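Local coordinates for protein SAM-dependent methyltransferase (Geobacter sulfurreducens, PDB 5BP7) that binds S-adenosyl-L-homocysteine in a Rossmann-like fold and probably transfers methyl groups from S-adenosylmethionine to an acceptor, at residues A[69-79]-A[97-107]; A[130-138]-A[158-166]. All coordinates share one frame; numbering follows the deposited sequence.

Interaction 1 (A[69-79]-A[97-107]). With SAH (S-adenosyl-L-homocysteine), chain D.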
loop_
_atom_site.group_PDB
_atom_site.type_symbol
_atom_site.label_atom_id
_atom_site.label_comp_id
_atom_site.label_asym_id
_atom_site.label_seq_id
_atom_site.Cartn_x
_atom_site.Cartn_y
_atom_site.Cartn_z
ATOM N N GLY A 69 2.180 -3.304 5.934
ATOM C CA GLY A 69 3.177 -4.023 5.136
ATOM C C GLY A 69 4.392 -4.387 5.955
ATOM O O GLY A 69 4.251 -4.925 7.066
ATOM N N SER A 70 5.574 -4.080 5.416
ATOM C CA SER A 70 6.831 -4.267 6.107
ATOM C C SER A 70 7.264 -2.980 6.818
ATOM O O SER A 70 8.439 -2.788 7.124
ATOM C CB SER A 70 7.896 -4.771 5.142
ATOM O OG SER A 70 7.522 -6.046 4.620
ATOM N N GLY A 71 6.307 -2.086 7.080
ATOM C CA GLY A 71 6.522 -0.929 7.947
ATOM C C GLY A 71 7.356 0.210 7.407
ATOM O O GLY A 71 7.713 1.107 8.159
ATOM N N GLU A 72 7.678 0.205 6.115
ATOM C CA GLU A 72 8.652 1.178 5.583
ATOM C C GLU A 72 8.234 2.646 5.785
ATOM O O GLU A 72 9.066 3.497 6.129
ATOM C CB GLU A 72 8.925 0.933 4.115
ATOM C CG GLU A 72 10.151 1.687 3.584
ATOM C CD GLU A 72 11.487 1.188 4.122
ATOM O OE1 GLU A 72 11.545 0.229 4.911
ATOM O OE2 GLU A 72 12.515 1.755 3.730
HETATM N N MSE A 73 6.954 2.923 5.583
HETATM C CA MSE A 73 6.421 4.273 5.740
HETATM C C MSE A 73 6.606 4.760 7.145
HETATM O O MSE A 73 7.179 5.833 7.368
HETATM C CB MSE A 73 4.953 4.314 5.338
HETATM C CG MSE A 73 4.447 5.752 5.212
HETATM SE SE MSE A 73 2.556 5.706 4.625
HETATM C CE MSE A 73 1.753 5.413 6.387
ATOM N N LEU A 74 6.142 3.968 8.117
ATOM C CA LEU A 74 6.251 4.354 9.526
ATOM C C LEU A 74 7.707 4.485 9.967
ATOM O O LEU A 74 8.067 5.457 10.638
ATOM C CB LEU A 74 5.492 3.369 10.439
ATOM C CG LEU A 74 3.963 3.490 10.421
ATOM C CD1 LEU A 74 3.329 2.417 11.297
ATOM C CD2 LEU A 74 3.512 4.849 10.919
ATOM N N CYS A 75 8.531 3.515 9.588
ATOM C CA CYS A 75 9.913 3.506 10.031
ATOM C C CYS A 75 10.699 4.678 9.480
ATOM O O CYS A 75 11.373 5.387 10.232
ATOM C CB CYS A 75 10.611 2.200 9.655
ATOM S SG CYS A 75 10.076 0.772 10.627
ATOM N N THR A 76 10.626 4.884 8.168
ATOM C CA THR A 76 11.406 5.955 7.534
ATOM C C THR A 76 10.924 7.368 7.984
ATOM O O THR A 76 11.728 8.279 8.183
ATOM C CB THR A 76 11.381 5.874 6.003
ATOM O OG1 THR A 76 10.023 5.915 5.528
ATOM C CG2 THR A 76 12.090 4.621 5.502
ATOM N N TRP A 77 9.626 7.516 8.175
ATOM C CA TRP A 77 9.081 8.791 8.650
ATOM C C TRP A 77 9.378 9.025 10.155
ATOM O O TRP A 77 9.561 10.178 10.585
ATOM C CB TRP A 77 7.570 8.884 8.364
ATOM C CG TRP A 77 7.197 8.970 6.907
ATOM C CD1 TRP A 77 8.035 8.909 5.827
ATOM C CD2 TRP A 77 5.867 9.049 6.371
ATOM N NE1 TRP A 77 7.312 8.966 4.664
ATOM C CE2 TRP A 77 5.981 9.049 4.969
ATOM C CE3 TRP A 77 4.586 9.110 6.950
ATOM C CZ2 TRP A 77 4.868 9.140 4.129
ATOM C CZ3 TRP A 77 3.476 9.197 6.111
ATOM C CH2 TRP A 77 3.624 9.205 4.716
ATOM N N ALA A 78 9.423 7.953 10.949
ATOM C CA ALA A 78 9.903 8.068 12.339
ATOM C C ALA A 78 11.347 8.560 12.376
ATOM O O ALA A 78 11.675 9.474 13.150
ATOM C CB ALA A 78 9.760 6.758 13.085
ATOM N N ARG A 79 12.184 7.987 11.510
ATOM C CA ARG A 79 13.572 8.441 11.370
ATOM C C ARG A 79 13.663 9.904 10.904
ATOM O O ARG A 79 14.348 10.704 11.531
ATOM C CB ARG A 79 14.331 7.550 10.396
ATOM C CG ARG A 79 15.816 7.881 10.234
ATOM C CD ARG A 79 16.411 7.118 9.052
ATOM N NE ARG A 79 15.736 7.509 7.813
ATOM C CZ ARG A 79 15.614 6.770 6.709
ATOM N NH1 ARG A 79 16.169 5.558 6.621
ATOM N NH2 ARG A 79 14.940 7.252 5.664
ATOM N N GLN A 97 9.275 -8.335 9.732
ATOM C CA GLN A 97 10.171 -7.482 8.961
ATOM C C GLN A 97 10.097 -6.017 9.381
ATOM O O GLN A 97 11.120 -5.328 9.437
ATOM C CB GLN A 97 9.877 -7.605 7.481
ATOM C CG GLN A 97 10.250 -8.959 6.875
ATOM C CD GLN A 97 10.011 -8.991 5.375
ATOM O OE1 GLN A 97 9.287 -8.135 4.822
ATOM N NE2 GLN A 97 10.642 -9.937 4.697
ATOM N N ALA A 98 8.883 -5.564 9.701
ATOM C CA ALA A 98 8.648 -4.195 10.165
ATOM C C ALA A 98 9.370 -3.926 11.464
ATOM O O ALA A 98 10.073 -2.925 11.599
ATOM C CB ALA A 98 7.162 -3.935 10.318
ATOM N N LYS A 99 9.215 -4.845 12.406
ATOM C CA LYS A 99 9.933 -4.778 13.679
ATOM C C LYS A 99 11.460 -4.726 13.518
ATOM O O LYS A 99 12.109 -3.885 14.148
ATOM C CB LYS A 99 9.553 -5.960 14.570
ATOM C CG LYS A 99 8.155 -5.821 15.123
ATOM C CD LYS A 99 7.621 -7.125 15.690
ATOM C CE LYS A 99 6.312 -6.825 16.377
ATOM N NZ LYS A 99 5.705 -8.045 16.927
ATOM N N LEU A 100 12.013 -5.625 12.701
ATOM C CA LEU A 100 13.445 -5.600 12.365
ATOM C C LEU A 100 13.872 -4.263 11.760
ATOM O O LEU A 100 14.919 -3.715 12.104
ATOM C CB LEU A 100 13.801 -6.696 11.376
ATOM C CG LEU A 100 13.877 -8.095 11.968
ATOM C CD1 LEU A 100 13.854 -9.129 10.854
ATOM C CD2 LEU A 100 15.111 -8.301 12.846
ATOM N N ARG A 101 13.046 -3.740 10.863
ATOM C CA ARG A 101 13.334 -2.472 10.227
ATOM C C ARG A 101 13.406 -1.330 11.243
ATOM O O ARG A 101 14.320 -0.489 11.185
ATOM C CB ARG A 101 12.274 -2.163 9.163
ATOM C CG ARG A 101 12.593 -1.004 8.221
ATOM C CD ARG A 101 13.841 -1.272 7.392
ATOM N NE ARG A 101 13.947 -0.270 6.340
ATOM C CZ ARG A 101 15.071 0.305 5.917
ATOM N NH1 ARG A 101 16.255 -0.010 6.432
ATOM N NH2 ARG A 101 15.005 1.217 4.966
ATOM N N ALA A 102 12.442 -1.299 12.164
ATOM C CA ALA A 102 12.412 -0.288 13.222
ATOM C C ALA A 102 13.688 -0.302 14.083
ATOM O O ALA A 102 14.263 0.745 14.390
ATOM C CB ALA A 102 11.191 -0.485 14.098
ATOM N N GLU A 103 14.146 -1.500 14.416
ATOM C CA GLU A 103 15.402 -1.650 15.132
ATOM C C GLU A 103 16.586 -1.210 14.305
ATOM O O GLU A 103 17.401 -0.428 14.770
ATOM C CB GLU A 103 15.602 -3.083 15.586
ATOM C CG GLU A 103 14.697 -3.407 16.726
ATOM C CD GLU A 103 15.087 -4.745 17.295
ATOM O OE1 GLU A 103 15.850 -4.748 18.289
ATOM O OE2 GLU A 103 14.672 -5.768 16.719
ATOM N N GLU A 104 16.662 -1.709 13.081
ATOM C CA GLU A 104 17.705 -1.303 12.160
ATOM C C GLU A 104 17.864 0.223 12.059
ATOM O O GLU A 104 18.984 0.726 11.981
ATOM C CB GLU A 104 17.402 -1.868 10.781
ATOM C CG GLU A 104 18.522 -1.657 9.792
ATOM C CD GLU A 104 18.192 -2.162 8.405
ATOM O OE1 GLU A 104 17.006 -2.479 8.114
ATOM O OE2 GLU A 104 19.154 -2.247 7.599
ATOM N N LEU A 105 16.752 0.955 12.039
ATOM C CA LEU A 105 16.794 2.416 11.913
ATOM C C LEU A 105 16.757 3.191 13.241
ATOM O O LEU A 105 16.712 4.405 13.229
ATOM C CB LEU A 105 15.649 2.885 11.020
ATOM C CG LEU A 105 15.597 2.335 9.598
ATOM C CD1 LEU A 105 14.438 2.992 8.874
ATOM C CD2 LEU A 105 16.887 2.573 8.834
ATOM N N GLY A 106 16.804 2.499 14.370
ATOM C CA GLY A 106 16.817 3.156 15.676
ATOM C C GLY A 106 15.508 3.817 16.082
ATOM O O GLY A 106 15.519 4.771 16.834
ATOM N N VAL A 107 14.385 3.305 15.596
ATOM C CA VAL A 107 13.067 3.900 15.886
ATOM C C VAL A 107 12.068 2.902 16.482
ATOM O O VAL A 107 10.856 3.126 16.422
ATOM C CB VAL A 107 12.467 4.577 14.629
ATOM C CG1 VAL A 107 13.356 5.726 14.163
ATOM C CG2 VAL A 107 12.250 3.571 13.507
HETATM N N SAH D . 0.871 0.022 2.882
HETATM C CA SAH D . 1.893 -1.085 2.753
HETATM C CB SAH D . 1.295 -2.429 2.299
HETATM C CG SAH D . 0.404 -2.463 1.055
HETATM S SD SAH D . 0.205 -4.125 0.453
HETATM C C SAH D . 3.037 -0.710 1.852
HETATM O O SAH D . 3.009 0.328 1.184
HETATM O OXT SAH D . 4.040 -1.433 1.767
HETATM C "C5'" SAH D . -1.316 -4.731 1.206
HETATM C "C4'" SAH D . -1.037 -5.144 2.650
HETATM O "O4'" SAH D . -2.258 -5.281 3.372
HETATM C "C3'" SAH D . -0.284 -6.466 2.791
HETATM O "O3'" SAH D . 0.888 -6.227 3.576
HETATM C "C2'" SAH D . -1.233 -7.411 3.507
HETATM O "O2'" SAH D . -0.556 -8.229 4.456
HETATM C "C1'" SAH D . -2.125 -6.414 4.216
HETATM N N9 SAH D . -3.509 -6.788 4.533
HETATM C C8 SAH D . -4.439 -7.376 3.720
HETATM N N7 SAH D . -5.601 -7.518 4.323
HETATM C C5 SAH D . -5.414 -6.972 5.591
HETATM C C6 SAH D . -6.257 -6.822 6.712
HETATM N N6 SAH D . -7.541 -7.244 6.709
HETATM N N1 SAH D . -5.762 -6.240 7.835
HETATM C C2 SAH D . -4.479 -5.828 7.840
HETATM N N3 SAH D . -3.592 -5.928 6.841
HETATM C C4 SAH D . -4.126 -6.516 5.725
#
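C75 pushes its sulfur against the last turns of helix 97-104: SG lies 3.5 Å from A102 N and also touches A102 CB and R101 CG, while its CB meets L105 CD1. With SG turned anti to the carbonyl carbon (chi1 -72°), the thiol faces the neighbouring helix. One turn on, A78 CB packs on V107 CB at 3.8 Å, just past the Schellman motif at G106 that ends that helix. Beside this apolar seam R101 grips E72 side-on, NE to OE1 and NH2 to OE2, each bond 2.8 Å and nearly straight. Both oxygens use their syn lone pairs, and carboxylate and guanidinium lie only 7° from coplanar. R101 NH1 reaches back to E104 OE1, which it meets from above the carboxylate plane, and L105 CD1 sits over the centre of one guanidinium face. The two helices run almost parallel, 12° apart, as expected of successive helices on one side of a Rossmann-like methyltransferase sheet; F113 of strand 111-115 touches C75 and A98. Near the cofactor end, S70 OG donates to Q97 OE1 (2.7 Å) in the carbonyl plane, and H40 also bonds that hydroxyl. G71, the N-cap of helix 72-79, lets A98 in close, its N 3.8 Å from A98 CB. G69, in the glycine-rich loop, brings its CA to 3.5 Å from SAH O3'.

Interaction 2 (A[130-138]-A[158-166]). With SAH (S-adenosyl-L-homocysteine), chain D.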
loop_
_atom_site.group_PDB
_atom_site.type_symbol
_atom_site.label_atom_id
_atom_site.label_comp_id
_atom_site.label_asym_id
_atom_site.label_seq_id
_atom_site.Cartn_x
_atom_site.Cartn_y
_atom_site.Cartn_z
ATOM N N ALA A 130 -4.131 9.269 9.575
ATOM C CA ALA A 130 -4.758 7.955 9.568
ATOM C C ALA A 130 -4.698 7.432 8.145
ATOM O O ALA A 130 -5.340 7.998 7.235
ATOM C CB ALA A 130 -6.196 8.040 10.028
ATOM N N ALA A 131 -3.974 6.333 7.950
ATOM C CA ALA A 131 -3.585 5.883 6.632
ATOM C C ALA A 131 -4.014 4.466 6.275
ATOM O O ALA A 131 -3.970 3.573 7.095
ATOM C CB ALA A 131 -2.088 5.989 6.499
ATOM N N CYS A 132 -4.409 4.279 5.017
ATOM C CA CYS A 132 -4.550 2.949 4.418
ATOM C C CYS A 132 -4.032 3.041 2.990
ATOM O O CYS A 132 -4.730 3.522 2.067
ATOM C CB CYS A 132 -5.992 2.472 4.450
ATOM S SG CYS A 132 -6.192 0.831 3.712
ATOM N N VAL A 133 -2.780 2.598 2.817
ATOM C CA VAL A 133 -2.014 2.812 1.589
ATOM C C VAL A 133 -1.951 1.500 0.818
ATOM O O VAL A 133 -1.075 0.667 1.029
ATOM C CB VAL A 133 -0.602 3.349 1.918
ATOM C CG1 VAL A 133 0.220 3.612 0.670
ATOM C CG2 VAL A 133 -0.732 4.649 2.674
ATOM N N GLY A 134 -2.910 1.325 -0.075
ATOM C CA GLY A 134 -2.957 0.162 -0.958
ATOM C C GLY A 134 -3.661 -1.060 -0.386
ATOM O O GLY A 134 -3.456 -2.165 -0.880
ATOM N N ALA A 135 -4.531 -0.877 0.602
ATOM C CA ALA A 135 -5.327 -1.986 1.109
ATOM C C ALA A 135 -6.778 -1.569 1.386
ATOM O O ALA A 135 -7.310 -1.880 2.440
ATOM C CB ALA A 135 -4.668 -2.550 2.357
ATOM N N THR A 136 -7.424 -0.913 0.419
ATOM C CA THR A 136 -8.753 -0.342 0.629
ATOM C C THR A 136 -9.902 -1.340 0.690
ATOM O O THR A 136 -11.025 -0.963 1.012
ATOM C CB THR A 136 -9.085 0.756 -0.408
ATOM O OG1 THR A 136 -8.998 0.226 -1.747
ATOM C CG2 THR A 136 -8.128 1.931 -0.227
ATOM N N TRP A 137 -9.636 -2.596 0.381
ATOM C CA TRP A 137 -10.575 -3.662 0.673
ATOM C C TRP A 137 -10.847 -3.811 2.165
ATOM O O TRP A 137 -11.918 -4.250 2.543
ATOM C CB TRP A 137 -10.106 -5.002 0.096
ATOM C CG TRP A 137 -8.769 -5.437 0.570
ATOM C CD1 TRP A 137 -8.486 -6.123 1.724
ATOM C CD2 TRP A 137 -7.507 -5.210 -0.083
ATOM N NE1 TRP A 137 -7.125 -6.349 1.817
ATOM C CE2 TRP A 137 -6.505 -5.796 0.722
ATOM C CE3 TRP A 137 -7.131 -4.576 -1.278
ATOM C CZ2 TRP A 137 -5.135 -5.780 0.356
ATOM C CZ3 TRP A 137 -5.771 -4.563 -1.645
ATOM C CH2 TRP A 137 -4.794 -5.158 -0.828
ATOM N N ILE A 138 -9.890 -3.423 3.008
ATOM C CA ILE A 138 -10.045 -3.447 4.468
ATOM C C ILE A 138 -11.366 -2.785 4.921
ATOM O O ILE A 138 -12.035 -3.288 5.830
ATOM C CB ILE A 138 -8.811 -2.800 5.163
ATOM C CG1 ILE A 138 -7.619 -3.757 5.088
ATOM C CG2 ILE A 138 -9.067 -2.466 6.634
ATOM C CD1 ILE A 138 -6.283 -3.114 5.422
ATOM N N ILE A 158 -5.097 14.329 8.976
ATOM C CA ILE A 158 -5.099 13.993 7.551
ATOM C C ILE A 158 -5.380 12.505 7.366
ATOM O O ILE A 158 -4.848 11.670 8.106
ATOM C CB ILE A 158 -3.748 14.345 6.902
ATOM C CG1 ILE A 158 -3.565 15.865 6.860
ATOM C CG2 ILE A 158 -3.671 13.824 5.468
ATOM C CD1 ILE A 158 -2.125 16.296 6.662
ATOM N N ILE A 159 -6.209 12.185 6.367
ATOM C CA ILE A 159 -6.413 10.800 5.924
ATOM C C ILE A 159 -5.567 10.545 4.683
ATOM O O ILE A 159 -5.557 11.367 3.761
ATOM C CB ILE A 159 -7.912 10.498 5.655
ATOM C CG1 ILE A 159 -8.662 10.489 6.988
ATOM C CG2 ILE A 159 -8.090 9.148 4.963
ATOM C CD1 ILE A 159 -10.170 10.454 6.893
ATOM N N LEU A 160 -4.870 9.410 4.667
ATOM C CA LEU A 160 -4.136 8.954 3.495
ATOM C C LEU A 160 -4.771 7.722 2.906
ATOM O O LEU A 160 -5.009 6.738 3.613
ATOM C CB LEU A 160 -2.693 8.589 3.812
ATOM C CG LEU A 160 -1.716 9.652 4.227
ATOM C CD1 LEU A 160 -0.335 8.992 4.409
ATOM C CD2 LEU A 160 -1.684 10.777 3.215
ATOM N N ILE A 161 -5.068 7.802 1.617
ATOM C CA ILE A 161 -5.631 6.692 0.842
ATOM C C ILE A 161 -4.708 6.412 -0.343
ATOM O O ILE A 161 -4.453 7.292 -1.171
ATOM C CB ILE A 161 -7.043 7.017 0.325
ATOM C CG1 ILE A 161 -8.049 7.104 1.474
ATOM C CG2 ILE A 161 -7.516 5.991 -0.688
ATOM C CD1 ILE A 161 -8.389 5.785 2.162
ATOM N N GLY A 162 -4.256 5.167 -0.436
ATOM C CA GLY A 162 -3.474 4.680 -1.571
ATOM C C GLY A 162 -4.335 3.763 -2.398
ATOM O O GLY A 162 -4.907 2.809 -1.863
ATOM N N GLU A 163 -4.479 4.071 -3.695
ATOM C CA GLU A 163 -5.519 3.456 -4.520
ATOM C C GLU A 163 -5.117 3.502 -5.978
ATOM O O GLU A 163 -4.539 4.490 -6.421
ATOM C CB GLU A 163 -6.857 4.198 -4.332
ATOM C CG GLU A 163 -8.070 3.715 -5.131
ATOM C CD GLU A 163 -8.689 2.399 -4.652
ATOM O OE1 GLU A 163 -8.249 1.836 -3.619
ATOM O OE2 GLU A 163 -9.621 1.911 -5.335
ATOM N N PRO A 164 -5.464 2.444 -6.735
ATOM C CA PRO A 164 -5.247 2.526 -8.156
ATOM C C PRO A 164 -6.260 3.433 -8.862
ATOM O O PRO A 164 -7.336 3.700 -8.342
ATOM C CB PRO A 164 -5.395 1.071 -8.625
ATOM C CG PRO A 164 -5.524 0.220 -7.428
ATOM C CD PRO A 164 -6.025 1.126 -6.354
ATOM N N TYR A 165 -5.913 3.879 -10.060
ATOM C CA TYR A 165 -6.857 4.589 -10.934
ATOM C C TYR A 165 -6.513 4.226 -12.369
ATOM O O TYR A 165 -5.397 3.726 -12.622
ATOM C CB TYR A 165 -6.791 6.095 -10.693
ATOM C CG TYR A 165 -5.483 6.720 -11.049
ATOM C CD1 TYR A 165 -4.440 6.764 -10.126
ATOM C CD2 TYR A 165 -5.277 7.263 -12.292
ATOM C CE1 TYR A 165 -3.227 7.339 -10.441
ATOM C CE2 TYR A 165 -4.059 7.817 -12.624
ATOM C CZ TYR A 165 -3.045 7.867 -11.691
ATOM O OH TYR A 165 -1.857 8.450 -12.021
ATOM N N TRP A 166 -7.466 4.433 -13.291
ATOM C CA TRP A 166 -7.213 4.193 -14.708
ATOM C C TRP A 166 -6.376 5.334 -15.260
ATOM O O TRP A 166 -6.798 6.471 -15.336
ATOM C CB TRP A 166 -8.498 4.005 -15.546
ATOM C CG TRP A 166 -9.301 2.778 -15.197
ATOM C CD1 TRP A 166 -10.580 2.755 -14.763
ATOM C CD2 TRP A 166 -8.866 1.399 -15.225
ATOM N NE1 TRP A 166 -10.986 1.465 -14.497
ATOM C CE2 TRP A 166 -9.955 0.610 -14.775
ATOM C CE3 TRP A 166 -7.667 0.758 -15.578
ATOM C CZ2 TRP A 166 -9.880 -0.788 -14.656
ATOM C CZ3 TRP A 166 -7.594 -0.630 -15.471
ATOM C CH2 TRP A 166 -8.696 -1.387 -15.020
HETATM N N SAH D . 0.871 0.022 2.882
HETATM C CA SAH D . 1.893 -1.085 2.753
HETATM C CB SAH D . 1.295 -2.429 2.299
HETATM C CG SAH D . 0.404 -2.463 1.055
HETATM S SD SAH D . 0.205 -4.125 0.453
HETATM C C SAH D . 3.037 -0.710 1.852
HETATM O O SAH D . 3.009 0.328 1.184
HETATM O OXT SAH D . 4.040 -1.433 1.767
HETATM C "C5'" SAH D . -1.316 -4.731 1.206
HETATM C "C4'" SAH D . -1.037 -5.144 2.650
HETATM O "O4'" SAH D . -2.258 -5.281 3.372
HETATM C "C3'" SAH D . -0.284 -6.466 2.791
HETATM O "O3'" SAH D . 0.888 -6.227 3.576
HETATM C "C2'" SAH D . -1.233 -7.411 3.507
HETATM O "O2'" SAH D . -0.556 -8.229 4.456
HETATM C "C1'" SAH D . -2.125 -6.414 4.216
HETATM N N9 SAH D . -3.509 -6.788 4.533
HETATM C C8 SAH D . -4.439 -7.376 3.720
HETATM N N7 SAH D . -5.601 -7.518 4.323
HETATM C C5 SAH D . -5.414 -6.972 5.591
HETATM C C6 SAH D . -6.257 -6.822 6.712
HETATM N N6 SAH D . -7.541 -7.244 6.709
HETATM N N1 SAH D . -5.762 -6.240 7.835
HETATM C C2 SAH D . -4.479 -5.828 7.840
HETATM N N3 SAH D . -3.592 -5.928 6.841
HETATM C C4 SAH D . -4.126 -6.516 5.725
HETATM O O HOH W 1 -5.961 0.197 -2.406
#
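T136 reaches across to strand 158-166 with its whole side chain. Its CB lies 3.5 Å from E163 OE1; from there OG1 gives that same oxygen a 2.6 Å hydrogen bond, and CG2 lies beside it too, near I161 CG2 and G162 O. OG1 stands between the backbone N and the carbonyl carbon (chi1 58°), which turns the hydroxyl to the carboxylate. E163, bent at chi2 (74°), crosses T136 at about a right angle and takes the bond on the syn side of OE1, 17° out of the carboxylate plane. A water donates to E163 OE1 and G162 O and weakly accepts from T136 N, so it bridges loop and strand. Before T136 in the chain, the backbones run parallel: C132 N binds L160 O at 2.9 Å, and C132 O accepts from G162 N at 3.0 Å. A131 CB meets L160 CB on one face, while C132 and I161 turn to the other, where they meet helix 142-150. At G162 the strands close to 4.0 Å between its CA and that of V133. G134 N then makes a weak bond to G162 O. V133 O accepts from the amino N of SAH at 2.8 Å and also from N41. Beyond it, W137 presents its ring edge to the adenine, NE1 3.2 Å from SAH N7, and I138 packs on the base. This is the carboxyl end of the fourth strand of a Rossmann-like methyltransferase sheet, where the following loop walls the cofactor pocket.

How the interactions relate
Interaction 1 closes before interaction 2 opens along the chain, and their centres lie about 20 Å apart. The first pairs helices 72-81 and 92-104 on one side of the seven-stranded mixed sheet; the second joins its neighbouring parallel strands 127-133 and 157-166. They meet directly where helix 72-81 lies across the strands: the selenium (atom SE) of M73, a selenomethionine, is 4.0 Å from V133 CG2, and W77 CH2 is 4.0 Å from L160 CD1. Both also border SAH, G69 at its ribose and 133-138 from its amino group to the adenine. Helix layer and sheet thus frame one cofactor site at the carboxyl ends of the parallel strands.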